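Local coordinates for D-glycerate 2-kinase (Thermotoga maritima, PDB 2B8N), which phosphorylates D-glycerate to 2-phosphoglycerate at the expense of ATP, using magnesium, in the degradation of serine through 3-hydroxypyruvate, at residues A[25-30]-A[356-361]; A[167-172]-A[230-235]; A[335-340]-A[420-425]. All blocks are in the same frame, centred on the assembly; numbering follows the deposited sequence.

Contact 1 (A[25-30]-A[356-361]); sequences EIVKKS and ILCSAG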
loop_
_atom_site.group_PDB
_atom_site.type_symbol
_atom_site.label_atom_id
_atom_site.label_comp_id
_atom_site.label_asym_id
_atom_site.label_seq_id
_atom_site.Cartn_x
_atom_site.Cartn_y
_atom_site.Cartn_z
ATOM N N GLU A 25 9.053 5.006 -19.045
ATOM C CA GLU A 25 8.011 4.159 -19.620
ATOM C C GLU A 25 7.933 2.840 -18.849
ATOM O O GLU A 25 6.855 2.433 -18.472
ATOM C CB GLU A 25 8.198 3.906 -21.121
ATOM C CG GLU A 25 6.863 3.756 -21.818
ATOM C CD GLU A 25 6.896 2.819 -22.989
ATOM O OE1 GLU A 25 7.993 2.597 -23.549
ATOM O OE2 GLU A 25 5.807 2.304 -23.340
ATOM N N ILE A 26 9.070 2.201 -18.582
ATOM C CA ILE A 26 9.067 0.919 -17.837
ATOM C C ILE A 26 8.406 1.043 -16.455
ATOM O O ILE A 26 7.604 0.170 -16.055
ATOM C CB ILE A 26 10.489 0.341 -17.647
ATOM C CG1 ILE A 26 11.066 -0.100 -18.990
ATOM C CG2 ILE A 26 10.457 -0.834 -16.686
ATOM C CD1 ILE A 26 12.554 -0.148 -18.990
ATOM N N VAL A 27 8.759 2.121 -15.739
ATOM C CA VAL A 27 8.132 2.448 -14.465
ATOM C C VAL A 27 6.645 2.704 -14.648
ATOM O O VAL A 27 5.866 2.107 -13.929
ATOM C CB VAL A 27 8.839 3.622 -13.765
ATOM C CG1 VAL A 27 8.058 4.089 -12.558
ATOM C CG2 VAL A 27 10.275 3.205 -13.356
ATOM N N LYS A 28 6.243 3.522 -15.627
ATOM C CA LYS A 28 4.801 3.807 -15.842
ATOM C C LYS A 28 3.991 2.542 -16.179
ATOM O O LYS A 28 2.971 2.267 -15.554
ATOM C CB LYS A 28 4.572 4.882 -16.924
ATOM C CG LYS A 28 4.607 6.340 -16.407
ATOM C CD LYS A 28 4.201 7.361 -17.515
ATOM C CE LYS A 28 4.246 8.846 -17.061
ATOM N NZ LYS A 28 5.518 9.281 -16.360
ATOM N N LYS A 29 4.458 1.771 -17.153
ATOM C CA LYS A 29 3.803 0.531 -17.543
ATOM C C LYS A 29 3.862 -0.552 -16.458
ATOM O O LYS A 29 2.954 -1.375 -16.379
ATOM C CB LYS A 29 4.430 -0.010 -18.833
ATOM C CG LYS A 29 4.148 0.814 -20.063
ATOM C CD LYS A 29 2.786 0.469 -20.657
ATOM C CE LYS A 29 2.346 1.483 -21.729
ATOM N NZ LYS A 29 0.998 1.169 -22.316
ATOM N N SER A 30 4.914 -0.568 -15.632
ATOM C CA SER A 30 5.001 -1.575 -14.579
ATOM C C SER A 30 3.897 -1.386 -13.546
ATOM O O SER A 30 3.299 -2.369 -13.098
ATOM C CB SER A 30 6.359 -1.544 -13.903
ATOM O OG SER A 30 7.366 -1.869 -14.842
ATOM N N ILE A 356 21.016 5.383 -15.538
ATOM C CA ILE A 356 19.757 6.032 -15.179
ATOM C C ILE A 356 19.168 5.328 -13.976
ATOM O O ILE A 356 19.103 4.101 -13.951
ATOM C CB ILE A 356 18.757 6.039 -16.359
ATOM C CG1 ILE A 356 19.206 7.065 -17.416
ATOM C CG2 ILE A 356 17.334 6.370 -15.911
ATOM N N LEU A 357 18.759 6.094 -12.963
ATOM C CA LEU A 357 17.965 5.527 -11.869
ATOM C C LEU A 357 16.645 6.262 -11.742
ATOM O O LEU A 357 16.601 7.500 -11.747
ATOM C CB LEU A 357 18.695 5.548 -10.529
ATOM C CG LEU A 357 17.813 5.056 -9.376
ATOM C CD1 LEU A 357 18.638 4.426 -8.311
ATOM C CD2 LEU A 357 16.955 6.164 -8.769
ATOM N N CYS A 358 15.584 5.477 -11.576
ATOM C CA CYS A 358 14.246 5.992 -11.496
ATOM C C CYS A 358 13.535 5.358 -10.338
ATOM O O CYS A 358 13.407 4.149 -10.302
ATOM C CB CYS A 358 13.496 5.624 -12.750
ATOM S SG CYS A 358 11.777 6.190 -12.703
ATOM N N SER A 359 13.087 6.162 -9.388
ATOM C CA SER A 359 12.404 5.676 -8.202
ATOM C C SER A 359 10.994 6.204 -8.203
ATOM O O SER A 359 10.776 7.337 -8.646
ATOM C CB SER A 359 13.130 6.196 -6.967
ATOM O OG SER A 359 12.970 7.602 -6.836
ATOM N N ALA A 360 10.026 5.431 -7.711
ATOM C CA ALA A 360 8.633 5.886 -7.777
ATOM C C ALA A 360 7.722 5.309 -6.714
ATOM O O ALA A 360 7.673 4.108 -6.518
ATOM C CB ALA A 360 8.049 5.592 -9.153
ATOM N N GLY A 361 6.972 6.174 -6.039
ATOM C CA GLY A 361 5.875 5.711 -5.221
ATOM C C GLY A 361 4.740 5.332 -6.143
ATOM O O GLY A 361 4.299 6.169 -6.906
#
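Val-27 carries this contact on the helix side, against Cys-358 and Ala-360 of strand 355-361. It is helix-on-sheet packing of an alpha/beta fold: helix 17-32, near the start of the chain, lies on one face of the mixed sheet of the MOFRL-family region, more than three hundred residues further on. Following the helix from its amino-terminal side, Ile-26 and, one turn later, Ser-30 turn to the neighbouring helix 263-276, where both touch Ala-270. Between them Val-27 turns toward the strand. With CG1 anti to the backbone N (chi1 171°) its two methyls are divided between Cys-358 and Ala-360, two residues apart on the same sheet face, while the next strand, 422-428, touches the same valine through Ile-425. The contact is small, about 119 Å² in all, and wholly apolar, with no hydrogen bond between helix and strand. Cys-358, also buried, touches Ile-375 of strand 373-377. Val-27 CG1 rests 3.7 Å from Ala-360 CB, and Val-27 CG2 meets Cys-358 SG at 3.4 Å.

Contact 2 (A[167-172]-A[230-235]); sequences IEEINT and EKYGIE
Glu-169 reaches from the first turn of helix 167-175 to the end of helix 222-231, where its carboxylate meets Tyr-232 and Lys-231, one oxygen for each. The hydrogen bond is the firmer of the two links. Tyr-232 OH donates to Glu-169 OE1 at 2.7 Å, arriving on the syn side of that oxygen but 28° out of the carboxylate plane. The carboxylate stands almost upright to the phenol, with the two planes 87° apart, and it comes in at the ring edge. Glu-169 OE1 also accepts a hydrogen bond from the backbone N of Ser-166, just ahead of its own helix, so two donors grip this oxygen.

The charged link is looser: Lys-231 NZ lies 3.4 Å from Glu-169 OE2, a salt bridge whose hydrogen bond is weak. To get there the lysine chain bends over its last two torsions (chi4 -70°) and crosses the extended glutamate at about a right angle, on the solvent-exposed side of the contact.

Both donors come from the end of helix 222-231, which stops here in a Schellman motif, with Gly-233 as the C-prime residue at positive phi; Gly-233 N bonds to Glu-230 O at 3.0 Å and Ile-234 N to Leu-229 O. Lys-231 is the last helical residue and Tyr-232 the first to leave helical geometry.

Side-chain packing places the contact against helix 150-162. The Tyr-232 side chain touches Leu-160 of that helix and Ala-165 of the loop that follows as apolar partners, and Ser-163 as well, while Ile-234 touches Leu-156 and Leu-160.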
loop_
_atom_site.group_PDB
_atom_site.type_symbol
_atom_site.label_atom_id
_atom_site.label_comp_id
_atom_site.label_asym_id
_atom_site.label_seq_id
_atom_site.Cartn_x
_atom_site.Cartn_y
_atom_site.Cartn_z
ATOM N N ILE A 167 3.054 -2.185 16.298
ATOM C CA ILE A 167 1.861 -2.280 15.427
ATOM C C ILE A 167 1.055 -3.531 15.763
ATOM O O ILE A 167 -0.177 -3.541 15.659
ATOM C CB ILE A 167 2.228 -2.255 13.906
ATOM C CG1 ILE A 167 0.974 -2.381 13.009
ATOM C CG2 ILE A 167 3.188 -3.372 13.552
ATOM C CD1 ILE A 167 0.124 -1.120 12.895
ATOM N N GLU A 168 1.760 -4.581 16.166
ATOM C CA GLU A 168 1.148 -5.844 16.553
ATOM C C GLU A 168 0.378 -5.705 17.870
ATOM O O GLU A 168 -0.700 -6.293 18.059
ATOM C CB GLU A 168 2.231 -6.924 16.692
ATOM C CG GLU A 168 2.846 -7.379 15.343
ATOM C CD GLU A 168 3.977 -6.466 14.771
ATOM O OE1 GLU A 168 4.517 -5.570 15.468
ATOM O OE2 GLU A 168 4.332 -6.662 13.591
ATOM N N GLU A 169 0.932 -4.928 18.790
ATOM C CA GLU A 169 0.278 -4.683 20.074
ATOM C C GLU A 169 -0.960 -3.790 19.900
ATOM O O GLU A 169 -2.013 -4.029 20.498
ATOM C CB GLU A 169 1.280 -4.093 21.074
ATOM C CG GLU A 169 2.326 -5.106 21.544
ATOM C CD GLU A 169 3.464 -4.465 22.334
ATOM O OE1 GLU A 169 3.950 -3.391 21.933
ATOM O OE2 GLU A 169 3.873 -5.038 23.365
ATOM N N ILE A 170 -0.842 -2.790 19.043
ATOM C CA ILE A 170 -1.974 -1.952 18.731
ATOM C C ILE A 170 -3.061 -2.834 18.118
ATOM O O ILE A 170 -4.246 -2.737 18.483
ATOM C CB ILE A 170 -1.566 -0.824 17.782
ATOM C CG1 ILE A 170 -0.628 0.138 18.513
ATOM C CG2 ILE A 170 -2.800 -0.072 17.266
ATOM C CD1 ILE A 170 -0.016 1.209 17.649
ATOM N N ASN A 171 -2.637 -3.707 17.203
ATOM C CA ASN A 171 -3.536 -4.611 16.499
ATOM C C ASN A 171 -4.249 -5.601 17.438
ATOM O O ASN A 171 -5.457 -5.820 17.331
ATOM C CB ASN A 171 -2.748 -5.354 15.421
ATOM C CG ASN A 171 -3.598 -5.786 14.246
ATOM O OD1 ASN A 171 -4.683 -5.238 13.970
ATOM N ND2 ASN A 171 -3.083 -6.766 13.515
ATOM N N THR A 172 -3.513 -6.179 18.376
ATOM C CA THR A 172 -4.130 -7.079 19.351
ATOM C C THR A 172 -5.305 -6.383 20.058
ATOM O O THR A 172 -6.419 -6.925 20.129
ATOM C CB THR A 172 -3.077 -7.604 20.349
ATOM O OG1 THR A 172 -2.217 -8.544 19.680
ATOM C CG2 THR A 172 -3.721 -8.280 21.544
ATOM N N GLU A 230 -2.258 -2.699 30.203
ATOM C CA GLU A 230 -1.539 -2.663 31.462
ATOM C C GLU A 230 -0.076 -2.331 31.189
ATOM O O GLU A 230 0.484 -1.478 31.850
ATOM C CB GLU A 230 -1.677 -3.986 32.231
ATOM C CG GLU A 230 -0.421 -4.411 33.011
ATOM C CD GLU A 230 -0.596 -5.728 33.761
ATOM O OE1 GLU A 230 -1.334 -5.732 34.774
ATOM O OE2 GLU A 230 0.021 -6.746 33.340
ATOM N N LYS A 231 0.535 -2.981 30.203
ATOM C CA LYS A 231 1.953 -2.748 29.915
ATOM C C LYS A 231 2.271 -1.274 29.679
ATOM O O LYS A 231 3.283 -0.781 30.170
ATOM C CB LYS A 231 2.439 -3.568 28.720
ATOM C CG LYS A 231 3.966 -3.547 28.546
ATOM C CD LYS A 231 4.462 -4.657 27.592
ATOM C CE LYS A 231 5.701 -4.222 26.820
ATOM N NZ LYS A 231 5.326 -3.173 25.831
ATOM N N TYR A 232 1.412 -0.567 28.953
ATOM C CA TYR A 232 1.647 0.848 28.662
ATOM C C TYR A 232 0.879 1.787 29.603
ATOM O O TYR A 232 0.821 2.995 29.367
ATOM C CB TYR A 232 1.348 1.142 27.184
ATOM C CG TYR A 232 2.271 0.376 26.255
ATOM C CD1 TYR A 232 3.562 0.826 26.010
ATOM C CD2 TYR A 232 1.872 -0.816 25.657
ATOM C CE1 TYR A 232 4.424 0.131 25.189
ATOM C CE2 TYR A 232 2.734 -1.520 24.823
ATOM C CZ TYR A 232 4.014 -1.031 24.604
ATOM O OH TYR A 232 4.883 -1.693 23.786
ATOM N N GLY A 233 0.304 1.230 30.671
ATOM C CA GLY A 233 -0.437 2.004 31.664
ATOM C C GLY A 233 -1.609 2.797 31.117
ATOM O O GLY A 233 -1.868 3.893 31.586
ATOM N N ILE A 234 -2.328 2.265 30.134
ATOM C CA ILE A 234 -3.464 2.993 29.576
ATOM C C ILE A 234 -4.757 2.613 30.297
ATOM O O ILE A 234 -5.222 1.473 30.195
ATOM C CB ILE A 234 -3.563 2.784 28.060
ATOM C CG1 ILE A 234 -2.347 3.429 27.382
ATOM C CG2 ILE A 234 -4.850 3.405 27.510
ATOM C CD1 ILE A 234 -1.950 2.807 26.074
ATOM N N GLU A 235 -5.322 3.575 31.028
ATOM C CA GLU A 235 -6.563 3.374 31.771
ATOM C C GLU A 235 -7.754 3.273 30.794
ATOM O O GLU A 235 -7.803 3.982 29.791
ATOM C CB GLU A 235 -6.761 4.509 32.785
#

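Contact 3 (A[335-340]-A[420-425]); sequences GGRNQE and VNDLII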
loop_
_atom_site.group_PDB
_atom_site.type_symbol
_atom_site.label_atom_id
_atom_site.label_comp_id
_atom_site.label_asym_id
_atom_site.label_seq_id
_atom_site.Cartn_x
_atom_site.Cartn_y
_atom_site.Cartn_z
ATOM N N GLY A 335 10.005 16.974 0.340
ATOM C CA GLY A 335 10.570 15.802 -0.308
ATOM C C GLY A 335 9.753 14.562 -0.003
ATOM O O GLY A 335 8.559 14.640 0.305
ATOM N N GLY A 336 10.383 13.407 -0.116
ATOM C CA GLY A 336 9.694 12.159 0.157
ATOM C C GLY A 336 10.729 11.075 0.092
ATOM O O GLY A 336 11.835 11.340 -0.356
ATOM N N ARG A 337 10.401 9.868 0.537
ATOM C CA ARG A 337 11.400 8.805 0.517
ATOM C C ARG A 337 11.983 8.537 -0.885
ATOM O O ARG A 337 13.212 8.437 -1.042
ATOM C CB ARG A 337 10.873 7.519 1.137
ATOM C CG ARG A 337 9.670 6.883 0.459
ATOM C CD ARG A 337 8.994 5.950 1.451
ATOM N NE ARG A 337 8.073 5.002 0.823
ATOM C CZ ARG A 337 6.747 5.004 0.968
ATOM N NH1 ARG A 337 6.123 5.884 1.739
ATOM N NH2 ARG A 337 6.029 4.084 0.347
ATOM N N ASN A 338 11.127 8.418 -1.902
ATOM C CA ASN A 338 11.626 8.099 -3.235
ATOM C C ASN A 338 12.479 9.236 -3.821
ATOM O O ASN A 338 13.429 9.000 -4.600
ATOM C CB ASN A 338 10.473 7.694 -4.170
ATOM C CG ASN A 338 9.771 6.388 -3.719
ATOM O OD1 ASN A 338 10.381 5.330 -3.728
ATOM N ND2 ASN A 338 8.487 6.474 -3.344
ATOM N N GLN A 339 12.174 10.467 -3.445
ATOM C CA GLN A 339 12.932 11.613 -3.966
ATOM C C GLN A 339 14.308 11.717 -3.288
ATOM O O GLN A 339 15.296 12.123 -3.930
ATOM C CB GLN A 339 12.132 12.906 -3.826
ATOM C CG GLN A 339 10.953 12.991 -4.771
ATOM C CD GLN A 339 9.925 14.007 -4.343
ATOM O OE1 GLN A 339 10.249 15.161 -4.124
ATOM N NE2 GLN A 339 8.680 13.585 -4.221
ATOM N N GLU A 340 14.385 11.314 -2.015
ATOM C CA GLU A 340 15.680 11.260 -1.307
ATOM C C GLU A 340 16.560 10.142 -1.826
ATOM O O GLU A 340 17.764 10.319 -1.970
ATOM C CB GLU A 340 15.514 11.120 0.204
ATOM C CG GLU A 340 15.140 12.422 0.838
ATOM C CD GLU A 340 15.534 12.520 2.267
ATOM O OE1 GLU A 340 16.202 11.584 2.787
ATOM O OE2 GLU A 340 15.168 13.561 2.855
ATOM N N VAL A 420 1.044 0.112 -3.882
ATOM C CA VAL A 420 1.739 -1.092 -3.450
ATOM C C VAL A 420 3.181 -0.757 -3.132
ATOM O O VAL A 420 4.076 -1.530 -3.425
ATOM C CB VAL A 420 1.669 -2.237 -4.494
ATOM C CG1 VAL A 420 0.234 -2.583 -4.802
ATOM C CG2 VAL A 420 2.430 -1.876 -5.778
ATOM N N ASN A 421 3.378 0.399 -2.500
ATOM C CA ASN A 421 4.684 0.886 -2.050
ATOM C C ASN A 421 5.605 1.307 -3.223
ATOM O O ASN A 421 5.135 1.943 -4.155
ATOM C CB ASN A 421 5.306 -0.101 -1.046
ATOM C CG ASN A 421 4.446 -0.264 0.208
ATOM O OD1 ASN A 421 4.013 -1.381 0.563
ATOM N ND2 ASN A 421 4.190 0.865 0.886
ATOM N N ASP A 422 6.896 0.972 -3.179
ATOM C CA ASP A 422 7.894 1.645 -4.025
ATOM C C ASP A 422 8.504 0.721 -5.101
ATOM O O ASP A 422 8.770 -0.459 -4.847
ATOM C CB ASP A 422 8.992 2.264 -3.124
ATOM C CG ASP A 422 8.426 3.273 -2.102
ATOM O OD1 ASP A 422 7.302 3.785 -2.323
ATOM O OD2 ASP A 422 9.102 3.580 -1.089
ATOM N N LEU A 423 8.705 1.269 -6.294
ATOM C CA LEU A 423 9.483 0.603 -7.346
ATOM C C LEU A 423 10.725 1.453 -7.673
ATOM O O LEU A 423 10.600 2.659 -7.894
ATOM C CB LEU A 423 8.633 0.413 -8.618
ATOM C CG LEU A 423 9.349 -0.128 -9.863
ATOM C CD1 LEU A 423 9.949 -1.482 -9.559
ATOM C CD2 LEU A 423 8.443 -0.208 -11.059
ATOM N N ILE A 424 11.900 0.821 -7.688
ATOM C CA ILE A 424 13.119 1.473 -8.114
ATOM C C ILE A 424 13.731 0.668 -9.245
ATOM O O ILE A 424 13.827 -0.540 -9.153
ATOM C CB ILE A 424 14.167 1.565 -7.007
ATOM C CG1 ILE A 424 13.635 2.352 -5.801
ATOM C CG2 ILE A 424 15.449 2.234 -7.564
ATOM C CD1 ILE A 424 12.993 1.511 -4.732
ATOM N N ILE A 425 14.160 1.356 -10.298
ATOM C CA ILE A 425 14.789 0.732 -11.464
ATOM C C ILE A 425 16.121 1.449 -11.806
ATOM O O ILE A 425 16.183 2.686 -11.878
ATOM C CB ILE A 425 13.856 0.804 -12.662
ATOM C CG1 ILE A 425 12.591 -0.008 -12.383
ATOM C CG2 ILE A 425 14.524 0.271 -13.916
#
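A salt bridge backed by an amide hydrogen bond ties Arg-337 and Asn-338, in the first turn of helix 337-348, to Asp-422 at the beginning of strand 422-428. The contact is buried and polar, and it fastens a helix start to the sheet of the MOFRL-family region. Arg-337 NE donates to Asp-422 OD2 at 2.6 Å, with an N-H...O angle of 160°; the oxygen uses its syn lone pair and lies near the guanidinium plane. A second, weak bond runs from Arg-337 NH2 to Asp-422 OD1 at 3.0 Å. The same Asp-422 OD1 takes Asn-338 ND2 at 3.1 Å in a nearly straight bond (169°), this time from above the carboxylate plane. Extended from CG to NE, the arginine chain lays its guanidinium alongside the carboxylate, the two planes 35° apart. With an alanine in place of Asp-422, the guanidinium would probably lose its paired charge and be set free to turn, and the Asn-338 amide would lack this acceptor. Gly-336 is the N-cap, and just beyond it the backbone N atoms of Asn-338 and Gln-339 bond to the carboxylate of Asp-366. Strand 422-428 runs antiparallel between 317-323 and 355-361; Leu-423 leaves it on the side away from 335-340, and its side chain touches Val-266 and Cys-267 of helix 263-276 and Ser-30 of helix 17-32.

Contacts 1 and 3 form one neighbourhood, their centres about 10 Å apart. Strands 355-361 and 422-428 are adjacent in the mixed sheet, joined here by Ala-360 N and Leu-423 O at 2.8 Å, and the two contacts lie on its opposite faces. Ser-359, whose CB points away from 25-30, has its OG 2.7 Å from Asn-338 O, a probable hydrogen bond into contact 3. Along the chain the two cross, their segments alternating. Contact 1 pairs a DUF4147 segment with a MOFRL one; contact 2, nested within the loop it closes, lies wholly in the DUF4147 range. The centre of contact 2 is about 39 Å from that of contact 1 and about 31 Å from that of contact 3, and it touches neither.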